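Local coordinates for beta-gamma-crystallin (Geodia cydonium, PDB 4IAU), which is of unknown function but binds calcium and belongs to the beta/gamma-crystallin family of Greek key proteins, at residues G85-K90 and E98-N103; P106-G111 and D154-M159; S115-Q120 and P140-N145; L125-D130 and L149-D154. One frame throughout, in Å; residues are numbered along the deposited sequence.

Contact 1: G85-K90 and E98-N103; sequences GATLYK and ELDLPN. With CA (calcium ion), chain B.
Thr87 OG1, anti to the carbonyl carbon (chi1 -63°), donates to Asp100 OD1 over 2.7 Å, meeting the oxygen nearly along its C-O axis, and the same buried hydroxyl is also hydrogen-bonded to Thr81 OG1. The other branch, CG2, anti to the backbone N, lies 3.4 Å from Asp100 OD1. Asp100 OD2 forms a salt bridge with Lys80, which probably helps keep the acid ionised. One pair further along this face, Tyr89 and Glu98 run side by side in the same direction, the ring CE1 3.8 Å from Glu98 CB and the ring and carboxylate planes 33° apart. A water at the ring edge, in its plane, accepts from Tyr89 OH and donates to Glu98 OE1 at 2.6 Å, joining the two polar ends.

On the other face Leu88 and Leu101 cross obliquely, with their CD1 atoms 3.9 Å apart. The backbones are linked by two reciprocal pairs of bonds: Ala86 with Leu101, where Leu101 N reaches Ala86 O at 2.7 Å, and Leu88 with Leu99. At the C-terminal end of segment 85-90, Lys90 O binds calcium at 2.3 Å, in a site to which Gly112 O, Ser114 OG, Asp154 OD1 and a water also contribute.

The two strands form the opening hairpin of a Greek key motif. Strand 98-101 lies at the edge of its sheet and 86-89 sits between it and 115-118, while Met159 of strand 158-161, in the other sheet, packs on Ala86, Leu88 and Leu101.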
# COMPACT_ATOMS: atom_id res chain seq x y z
N GLY A 85 -4.42 -11.19 1.98
CA GLY A 85 -4.79 -10.62 3.29
C GLY A 85 -4.85 -9.12 3.23
O GLY A 85 -5.56 -8.57 2.36
N ALA A 86 -4.15 -8.43 4.12
CA ALA A 86 -4.24 -6.99 4.25
C ALA A 86 -2.82 -6.44 4.43
O ALA A 86 -1.95 -7.11 4.98
CB ALA A 86 -5.08 -6.59 5.45
N THR A 87 -2.62 -5.18 4.01
CA THR A 87 -1.38 -4.45 4.29
C THR A 87 -1.76 -3.12 4.96
O THR A 87 -2.69 -2.47 4.54
CB THR A 87 -0.54 -4.20 3.02
OG1 THR A 87 -0.14 -5.43 2.48
CG2 THR A 87 0.72 -3.42 3.29
N LEU A 88 -1.00 -2.81 6.03
CA LEU A 88 -1.15 -1.60 6.81
C LEU A 88 -0.00 -0.63 6.48
O LEU A 88 1.11 -1.09 6.21
CB LEU A 88 -1.13 -1.91 8.29
CG LEU A 88 -2.12 -2.99 8.72
CD1 LEU A 88 -1.98 -3.20 10.24
CD2 LEU A 88 -3.53 -2.61 8.36
N TYR A 89 -0.28 0.65 6.58
CA TYR A 89 0.70 1.69 6.22
C TYR A 89 0.76 2.76 7.29
O TYR A 89 -0.26 3.13 7.91
CB TYR A 89 0.31 2.32 4.89
CG TYR A 89 0.27 1.35 3.76
CD1 TYR A 89 1.39 1.08 2.99
CD2 TYR A 89 -0.91 0.67 3.42
CE1 TYR A 89 1.35 0.17 1.92
CE2 TYR A 89 -0.96 -0.23 2.38
CZ TYR A 89 0.19 -0.48 1.63
OH TYR A 89 0.08 -1.39 0.60
N LYS A 90 1.97 3.25 7.52
CA LYS A 90 2.20 4.26 8.56
C LYS A 90 1.52 5.58 8.23
O LYS A 90 1.03 6.27 9.11
CB LYS A 90 3.70 4.49 8.73
CG LYS A 90 4.04 5.48 9.82
CD LYS A 90 5.52 5.69 9.99
CE LYS A 90 5.84 6.62 11.12
NZ LYS A 90 7.32 6.87 11.21
N GLU A 98 5.32 -0.09 5.71
CA GLU A 98 4.21 -0.99 5.55
C GLU A 98 4.41 -2.25 6.42
O GLU A 98 5.52 -2.60 6.84
CB GLU A 98 4.02 -1.43 4.08
CG GLU A 98 5.11 -2.35 3.55
CD GLU A 98 4.97 -2.79 2.12
OE1 GLU A 98 3.83 -2.75 1.57
OE2 GLU A 98 5.99 -3.17 1.51
N LEU A 99 3.29 -2.93 6.64
CA LEU A 99 3.26 -4.19 7.37
C LEU A 99 2.23 -5.09 6.73
O LEU A 99 1.04 -4.74 6.62
CB LEU A 99 2.90 -3.97 8.85
CG LEU A 99 2.75 -5.22 9.67
CD1 LEU A 99 4.06 -5.96 9.82
CD2 LEU A 99 2.12 -4.86 11.00
N ASP A 100 2.65 -6.27 6.26
CA ASP A 100 1.78 -7.25 5.67
C ASP A 100 1.16 -8.16 6.74
O ASP A 100 1.85 -8.68 7.63
CB ASP A 100 2.55 -8.13 4.70
CG ASP A 100 3.00 -7.40 3.42
OD1 ASP A 100 2.29 -6.46 3.01
OD2 ASP A 100 4.00 -7.82 2.84
N LEU A 101 -0.17 -8.35 6.62
CA LEU A 101 -0.96 -9.24 7.44
C LEU A 101 -1.59 -10.31 6.58
O LEU A 101 -2.71 -10.17 6.07
CB LEU A 101 -2.09 -8.52 8.20
CG LEU A 101 -1.70 -7.86 9.52
CD1 LEU A 101 -0.69 -6.73 9.39
CD2 LEU A 101 -2.92 -7.37 10.25
N PRO A 102 -0.90 -11.46 6.44
CA PRO A 102 -1.58 -12.63 5.83
C PRO A 102 -2.64 -13.23 6.76
O PRO A 102 -3.53 -13.91 6.29
CB PRO A 102 -0.42 -13.61 5.64
CG PRO A 102 0.62 -13.24 6.63
CD PRO A 102 0.52 -11.78 6.73
N ASN A 103 -2.49 -12.98 8.06
CA ASN A 103 -3.34 -13.57 9.06
C ASN A 103 -3.41 -12.58 10.24
O ASN A 103 -2.85 -11.48 10.19
CB ASN A 103 -2.92 -14.95 9.49
CG ASN A 103 -4.22 -15.75 9.84
OD1 ASN A 103 -5.19 -15.51 10.62
ND2 ASN A 103 -4.35 -16.81 9.00
CA CA B . 0.59 7.37 11.07
O HOH W 1 2.53 -1.84 -0.55
O HOH W 2 2.59 7.71 12.24

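Contact 2: P106-G111 and D154-M159; sequences PRIDIG and DALKSM. With CA (calcium ion), chain B.
Ile108 N donates to Lys157 O over 2.9 Å, the sole hydrogen bond directly joining the two segments; it is nearly straight at 170°, although the donor stands 37° above the carbonyl plane. Lys157 O also receives a CH...O contact from Arg107 CA, so one carbonyl meets two successive residues.

The apolar packing centres on Ile108, buried and directed at the facing segment. CG1 lies anti to the carbonyl carbon (chi1 -62°), and CD1 beyond it rests 3.8 Å from Ser158 CA, touching Leu156 CG at 4.1 Å and CB of Met159, a selenomethionine here, at 4.0 Å. Ser158 offers CB to Pro106 O, while its OG bonds outward to Gln128 O and Tyr131 N.

At the far end the link is ionic and water-mediated. Asp154 OD1 binds calcium at 2.4 Å, and a water on the same ion donates to Gly111 O at 2.7 Å.

Lys157 and Ser158 both face Tyr126, a classic beta bulge where strand 158-161 begins beside 123-126. On the other flank of 158-161, residues 106-108 take the place of an added edge strand, and Ile108 reaches across to Leu88 of strand 86-89 and Leu99 of 98-101.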
# COMPACT_ATOMS: atom_id res chain seq x y z
N PRO A 106 -1.52 -9.83 16.61
CA PRO A 106 -1.90 -9.34 17.91
C PRO A 106 -1.16 -8.10 18.38
O PRO A 106 -1.45 -7.58 19.45
CB PRO A 106 -1.57 -10.55 18.83
CG PRO A 106 -0.34 -11.13 18.17
CD PRO A 106 -0.62 -11.00 16.68
N ARG A 107 -0.15 -7.68 17.62
CA ARG A 107 0.69 -6.58 18.13
C ARG A 107 1.35 -5.87 16.94
O ARG A 107 2.41 -6.26 16.46
CB ARG A 107 1.71 -7.08 19.14
CG ARG A 107 2.42 -5.90 19.79
CD ARG A 107 2.71 -6.22 21.21
NE ARG A 107 3.64 -5.26 21.76
CZ ARG A 107 4.25 -5.33 22.91
NH1 ARG A 107 3.91 -6.33 23.72
NH2 ARG A 107 5.12 -4.41 23.29
N ILE A 108 0.68 -4.82 16.50
CA ILE A 108 1.09 -3.98 15.38
C ILE A 108 1.86 -2.79 15.92
O ILE A 108 1.37 -2.07 16.80
CB ILE A 108 -0.15 -3.51 14.62
CG1 ILE A 108 -0.91 -4.68 14.04
CG2 ILE A 108 0.22 -2.46 13.56
CD1 ILE A 108 -2.33 -4.43 13.68
N ASP A 109 3.06 -2.56 15.42
CA ASP A 109 3.97 -1.55 15.89
C ASP A 109 4.76 -0.94 14.71
O ASP A 109 5.93 -1.27 14.57
CB ASP A 109 4.88 -2.16 17.00
CG ASP A 109 5.67 -1.17 17.82
OD1 ASP A 109 5.69 0.05 17.51
OD2 ASP A 109 6.35 -1.63 18.77
N ILE A 110 4.18 -0.06 13.92
CA ILE A 110 4.81 0.56 12.73
C ILE A 110 4.94 2.07 12.91
O ILE A 110 5.28 2.75 11.92
CB ILE A 110 4.12 0.22 11.42
CG1 ILE A 110 2.75 0.80 11.27
CG2 ILE A 110 4.17 -1.29 11.22
CD1 ILE A 110 2.13 0.57 9.86
N GLY A 111 4.76 2.59 14.10
CA GLY A 111 4.86 4.03 14.32
C GLY A 111 3.54 4.71 14.09
O GLY A 111 3.55 5.95 14.00
N ASP A 154 -3.39 6.49 14.16
CA ASP A 154 -2.25 5.98 14.93
C ASP A 154 -2.67 5.05 16.06
O ASP A 154 -1.80 4.72 16.83
CB ASP A 154 -1.34 7.14 15.38
CG ASP A 154 -0.73 7.85 14.20
OD1 ASP A 154 -0.63 7.25 13.11
OD2 ASP A 154 -0.25 9.01 14.37
N ALA A 155 -3.85 4.57 16.12
CA ALA A 155 -4.35 3.77 17.22
C ALA A 155 -4.49 2.29 16.99
O ALA A 155 -4.65 1.53 17.96
CB ALA A 155 -5.69 4.34 17.70
N LEU A 156 -4.48 1.82 15.75
CA LEU A 156 -4.68 0.40 15.49
C LEU A 156 -3.55 -0.41 16.10
O LEU A 156 -2.38 -0.20 15.69
CB LEU A 156 -4.79 0.15 14.00
CG LEU A 156 -5.03 -1.29 13.56
CD1 LEU A 156 -6.40 -1.77 14.04
CD2 LEU A 156 -4.92 -1.43 12.06
N LYS A 157 -3.85 -1.35 16.97
CA LYS A 157 -2.87 -2.14 17.68
C LYS A 157 -2.97 -3.62 17.46
O LYS A 157 -1.96 -4.34 17.66
CB LYS A 157 -2.89 -1.82 19.17
CG LYS A 157 -2.16 -0.54 19.51
CD LYS A 157 -2.15 -0.31 21.04
CE LYS A 157 -1.26 0.85 21.44
NZ LYS A 157 -1.65 2.16 20.84
N SER A 158 -4.11 -4.18 17.07
CA SER A 158 -4.22 -5.56 16.73
C SER A 158 -5.35 -5.74 15.73
O SER A 158 -6.26 -4.88 15.66
CB SER A 158 -4.38 -6.48 17.93
OG SER A 158 -5.52 -6.20 18.71
N MSE A 159 -5.28 -6.81 14.94
CA MSE A 159 -6.22 -7.04 13.85
C MSE A 159 -6.35 -8.53 13.68
O MSE A 159 -5.39 -9.20 13.39
CB MSE A 159 -5.74 -6.27 12.61
CG MSE A 159 -6.69 -6.29 11.44
SE MSE A 159 -6.12 -4.95 10.16
CE MSE A 159 -6.90 -5.69 8.59
CA CA B . 0.59 7.37 11.07
O HOH W 2 2.59 7.71 12.24

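Contact 3: S115-Q120 and P140-N145; sequences SALISQ and PGVYVN
Ser115 puts its CB against two successive carbonyls, 3.2 Å from Tyr143 O and 3.5 Å from Val144 O, while its OG turns to His91 O and Phe94 N. Ala116 and Tyr143 exchange backbone bonds: Ala116 N reaches Tyr143 O at 2.9 Å, and Tyr143 N returns a bond to Ala116 O. Ala116 O also lies at the edge of the Tyr143 ring, near its plane.

Leu117 stands beside Val142, both pointing the same way, and its CD2 is 3.9 Å from Val142 CG1 and 4.0 Å from Val142 CG2. The pairing reflects strand exchange in beta/gamma-crystallins, where the third strand of one Greek key motif joins the sheet of its partner: 141-143 adds an antiparallel edge to 115-118.

Ile118 and Tyr143 run at a slant to each other, Ile118 CG1 and CD1 both near Tyr143 CE2, CD1 at 3.8 Å. The ring's OH reaches back to Gly139 O, four residues earlier, which fits a tyrosine corner; a CB on Gly141 would collide with that OH. Ile118 O accepts from Gly141 N and takes a CH...O contact from Pro140 CA at 3.1 Å, while Ile118 N bonds to Gly141 O. Ser119 contributes its carbonyl, O lying 3.8 Å from Pro140 CG.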
# COMPACT_ATOMS: atom_id res chain seq x y z
N SER A 115 -3.38 4.06 7.23
CA SER A 115 -4.17 3.62 6.09
C SER A 115 -3.97 2.12 5.90
O SER A 115 -3.09 1.50 6.52
CB SER A 115 -3.85 4.39 4.80
OG SER A 115 -2.49 4.21 4.40
N ALA A 116 -4.82 1.52 5.04
CA ALA A 116 -4.75 0.08 4.84
C ALA A 116 -5.39 -0.30 3.51
O ALA A 116 -6.33 0.34 3.06
CB ALA A 116 -5.47 -0.70 5.92
N LEU A 117 -4.88 -1.39 2.93
CA LEU A 117 -5.49 -2.06 1.81
C LEU A 117 -5.86 -3.47 2.25
O LEU A 117 -4.97 -4.24 2.61
CB LEU A 117 -4.56 -2.12 0.59
CG LEU A 117 -4.27 -0.76 -0.01
CD1 LEU A 117 -3.14 -0.86 -1.05
CD2 LEU A 117 -5.51 -0.16 -0.65
N ILE A 118 -7.15 -3.80 2.21
CA ILE A 118 -7.59 -5.15 2.55
C ILE A 118 -7.98 -5.83 1.25
O ILE A 118 -8.97 -5.45 0.61
CB ILE A 118 -8.74 -5.19 3.57
CG1 ILE A 118 -8.36 -4.42 4.84
CG2 ILE A 118 -9.08 -6.63 3.87
CD1 ILE A 118 -9.39 -4.43 5.95
N SER A 119 -7.21 -6.85 0.86
CA SER A 119 -7.52 -7.59 -0.36
C SER A 119 -8.38 -8.81 -0.09
O SER A 119 -9.21 -9.17 -0.92
CB SER A 119 -6.24 -8.01 -1.09
OG SER A 119 -6.55 -8.75 -2.28
N GLN A 120 -8.20 -9.48 1.03
CA GLN A 120 -8.90 -10.71 1.31
C GLN A 120 -9.17 -10.78 2.79
O GLN A 120 -8.36 -10.36 3.60
CB GLN A 120 -8.04 -11.92 0.91
CG GLN A 120 -8.79 -13.20 0.70
CD GLN A 120 -7.81 -14.33 0.39
OE1 GLN A 120 -7.74 -14.82 -0.78
NE2 GLN A 120 -6.84 -14.78 1.14
N PRO A 140 -12.66 -6.59 2.51
CA PRO A 140 -11.90 -6.05 1.39
C PRO A 140 -12.29 -4.63 1.05
O PRO A 140 -13.47 -4.28 1.00
CB PRO A 140 -12.21 -7.04 0.27
CG PRO A 140 -12.43 -8.34 0.96
CD PRO A 140 -13.17 -7.95 2.24
N GLY A 141 -11.30 -3.81 0.78
CA GLY A 141 -11.52 -2.43 0.46
C GLY A 141 -10.22 -1.63 0.49
O GLY A 141 -9.14 -2.10 0.83
N VAL A 142 -10.42 -0.37 0.12
CA VAL A 142 -9.35 0.65 0.04
C VAL A 142 -9.63 1.68 1.12
O VAL A 142 -10.69 2.32 1.12
CB VAL A 142 -9.34 1.28 -1.35
CG1 VAL A 142 -8.35 2.39 -1.44
CG2 VAL A 142 -9.07 0.21 -2.41
N TYR A 143 -8.72 1.84 2.07
CA TYR A 143 -8.94 2.66 3.26
C TYR A 143 -7.82 3.70 3.36
O TYR A 143 -6.76 3.43 3.91
CB TYR A 143 -9.04 1.78 4.50
CG TYR A 143 -10.09 0.72 4.38
CD1 TYR A 143 -11.44 0.98 4.61
CD2 TYR A 143 -9.75 -0.58 4.01
CE1 TYR A 143 -12.39 0.02 4.50
CE2 TYR A 143 -10.70 -1.54 3.90
CZ TYR A 143 -12.02 -1.27 4.13
OH TYR A 143 -13.01 -2.23 4.04
N VAL A 144 -8.03 4.90 2.79
CA VAL A 144 -6.97 5.84 2.63
C VAL A 144 -6.60 6.61 3.91
O VAL A 144 -5.57 7.28 3.93
CB VAL A 144 -7.24 6.88 1.50
CG1 VAL A 144 -7.41 6.22 0.16
CG2 VAL A 144 -8.43 7.76 1.85
N ASN A 145 -7.42 6.48 4.94
CA ASN A 145 -7.13 7.10 6.23
C ASN A 145 -7.70 6.18 7.32
O ASN A 145 -8.42 5.23 7.08
CB ASN A 145 -7.69 8.55 6.27
CG ASN A 145 -9.19 8.62 6.06
OD1 ASN A 145 -9.90 7.72 6.32
ND2 ASN A 145 -9.69 9.66 5.40

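Contact 4: L125-D130 and L149-D154; sequences LYEQYD and LGVAND. With CA (calcium ion), chain B.
The carboxylate of Glu127 takes the backbone N-H of Ala152 from above its plane: Ala152 N lies 2.9 Å from Glu127 OE2 and 39° out of that plane, yet the bond is nearly straight at 174°. A water also donates to OE2, at 3.0 Å, and its second hydrogen goes to Gly150 O, giving the acid a bridged second hold on the same loop. OE2 is 3.7 Å from Ala152 CB and just as far from Val151 CB. Glu127 CG lies anti to the carbonyl carbon (chi1 -68°), and the chain is extended beyond it, sliding past Val151 in the opposite direction.

Deeper in, the contact is apolar. Leu125 and Leu149 meet at about a right angle, with Leu125 CD2 3.7 Å from Leu149 CB, and Leu125 CB faces Val151 CG1 at 4.2 Å. Leu156 and Met159 also pack on Leu125, continuing this layer into the domain core.

Gly150, with positive phi, ends helix 146-149 in a Schellman motif, turning the chain into the loop that Glu127 grips. That loop runs on to the calcium ligand Asp154, and Asn153 OD1 is hydrogen-bonded to Ser114 OG, another ligand of the ion. Asn153 to Ser158 resemble the beta/gamma-crystallin calcium signature N/D-N/D-X-X-S/T-S, departing from it at Lys157.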
# COMPACT_ATOMS: atom_id res chain seq x y z
N LEU A 125 -10.76 -5.03 14.00
CA LEU A 125 -9.71 -4.05 14.24
C LEU A 125 -9.86 -3.50 15.66
O LEU A 125 -10.95 -3.01 16.02
CB LEU A 125 -9.81 -2.90 13.25
CG LEU A 125 -9.28 -3.24 11.84
CD1 LEU A 125 -10.09 -4.27 11.11
CD2 LEU A 125 -9.22 -1.95 11.04
N TYR A 126 -8.76 -3.49 16.40
CA TYR A 126 -8.71 -3.13 17.81
C TYR A 126 -7.70 -2.05 18.08
O TYR A 126 -6.63 -1.98 17.44
CB TYR A 126 -8.31 -4.37 18.64
CG TYR A 126 -9.20 -5.54 18.55
CD1 TYR A 126 -9.05 -6.44 17.49
CD2 TYR A 126 -10.16 -5.83 19.53
CE1 TYR A 126 -9.87 -7.56 17.42
CE2 TYR A 126 -10.98 -6.95 19.45
CZ TYR A 126 -10.83 -7.81 18.39
OH TYR A 126 -11.58 -8.94 18.25
N GLU A 127 -7.97 -1.20 19.07
CA GLU A 127 -7.11 -0.11 19.50
C GLU A 127 -6.33 -0.52 20.78
O GLU A 127 -5.75 0.31 21.43
CB GLU A 127 -7.88 1.14 19.70
CG GLU A 127 -8.43 1.72 18.41
CD GLU A 127 -9.05 3.11 18.62
OE1 GLU A 127 -8.98 3.68 19.72
OE2 GLU A 127 -9.64 3.61 17.66
N GLN A 128 -6.32 -1.81 21.08
CA GLN A 128 -5.46 -2.40 22.10
C GLN A 128 -4.79 -3.61 21.52
O GLN A 128 -5.29 -4.18 20.54
CB GLN A 128 -6.31 -2.80 23.33
CG GLN A 128 -6.88 -1.64 24.07
CD GLN A 128 -7.76 -2.06 25.21
OE1 GLN A 128 -7.32 -2.78 26.13
NE2 GLN A 128 -9.00 -1.58 25.12
N TYR A 129 -3.66 -4.02 22.08
CA TYR A 129 -3.00 -5.23 21.63
C TYR A 129 -3.85 -6.45 21.96
O TYR A 129 -4.71 -6.47 22.87
CB TYR A 129 -1.63 -5.33 22.30
CG TYR A 129 -0.68 -4.23 21.97
CD1 TYR A 129 -0.41 -3.90 20.64
CD2 TYR A 129 -0.05 -3.52 22.97
CE1 TYR A 129 0.47 -2.88 20.32
CE2 TYR A 129 0.84 -2.52 22.65
CZ TYR A 129 1.08 -2.18 21.33
OH TYR A 129 2.02 -1.22 20.99
N ASP A 130 -3.60 -7.53 21.23
CA ASP A 130 -4.09 -8.85 21.56
C ASP A 130 -5.60 -8.93 21.66
O ASP A 130 -6.16 -9.72 22.43
CB ASP A 130 -3.40 -9.41 22.84
CG ASP A 130 -3.53 -10.88 22.97
OD1 ASP A 130 -3.55 -11.58 21.94
OD2 ASP A 130 -3.45 -11.33 24.14
N LEU A 149 -11.20 3.02 8.34
CA LEU A 149 -11.09 1.73 9.07
C LEU A 149 -11.88 1.64 10.35
O LEU A 149 -12.03 0.52 10.85
CB LEU A 149 -9.66 1.39 9.48
CG LEU A 149 -8.70 1.17 8.39
CD1 LEU A 149 -7.22 1.19 8.84
CD2 LEU A 149 -8.96 -0.17 7.64
N GLY A 150 -12.43 2.68 10.84
CA GLY A 150 -13.17 2.66 12.09
C GLY A 150 -12.28 2.82 13.25
O GLY A 150 -12.73 2.48 14.32
N VAL A 151 -11.04 3.35 13.10
CA VAL A 151 -10.16 3.54 14.24
C VAL A 151 -9.64 4.97 14.24
O VAL A 151 -9.59 5.64 13.22
CB VAL A 151 -9.01 2.52 14.22
CG1 VAL A 151 -9.55 1.12 14.47
CG2 VAL A 151 -8.19 2.56 12.92
N ALA A 152 -9.19 5.38 15.41
CA ALA A 152 -8.50 6.66 15.51
C ALA A 152 -7.16 6.56 14.77
O ALA A 152 -6.55 5.52 14.63
CB ALA A 152 -8.31 7.01 16.97
N ASN A 153 -6.70 7.72 14.31
CA ASN A 153 -5.40 7.76 13.67
C ASN A 153 -4.33 7.27 14.65
O ASN A 153 -4.35 7.61 15.85
CB ASN A 153 -5.05 9.15 13.16
CG ASN A 153 -3.83 9.16 12.30
OD1 ASN A 153 -3.73 8.32 11.37
ND2 ASN A 153 -2.90 10.04 12.56
N ASP A 154 -3.39 6.49 14.16
CA ASP A 154 -2.25 5.98 14.93
C ASP A 154 -2.67 5.05 16.06
O ASP A 154 -1.80 4.72 16.83
CB ASP A 154 -1.34 7.14 15.38
CG ASP A 154 -0.73 7.85 14.20
OD1 ASP A 154 -0.63 7.25 13.11
OD2 ASP A 154 -0.25 9.01 14.37
CA CA B . 0.59 7.37 11.07
O HOH W 3 -11.92 1.75 17.13
O HOH W 2 2.59 7.71 12.24

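From the N-terminal side of this domain, contact 1 comes first and is complete in itself, closing the short 91-97 loop as a hairpin. Contact 2 then opens at 106-111 and closes only at 154-159, spanning nearly all that follows. Inside it lie contacts 3 and 4, which cross: 115-120 and 125-130 open in turn, and 140-145 and 149-154 close in the same order, with Asp154 shared by contacts 4 and 2. Contacts 1 and 3 build one sheet through neighbouring strands 86-89 and 115-118, whereas 2 and 4 meet at the other, beside strands 123-126 and 158-161. Contacts 1, 2 and 4 all reach the calcium ion.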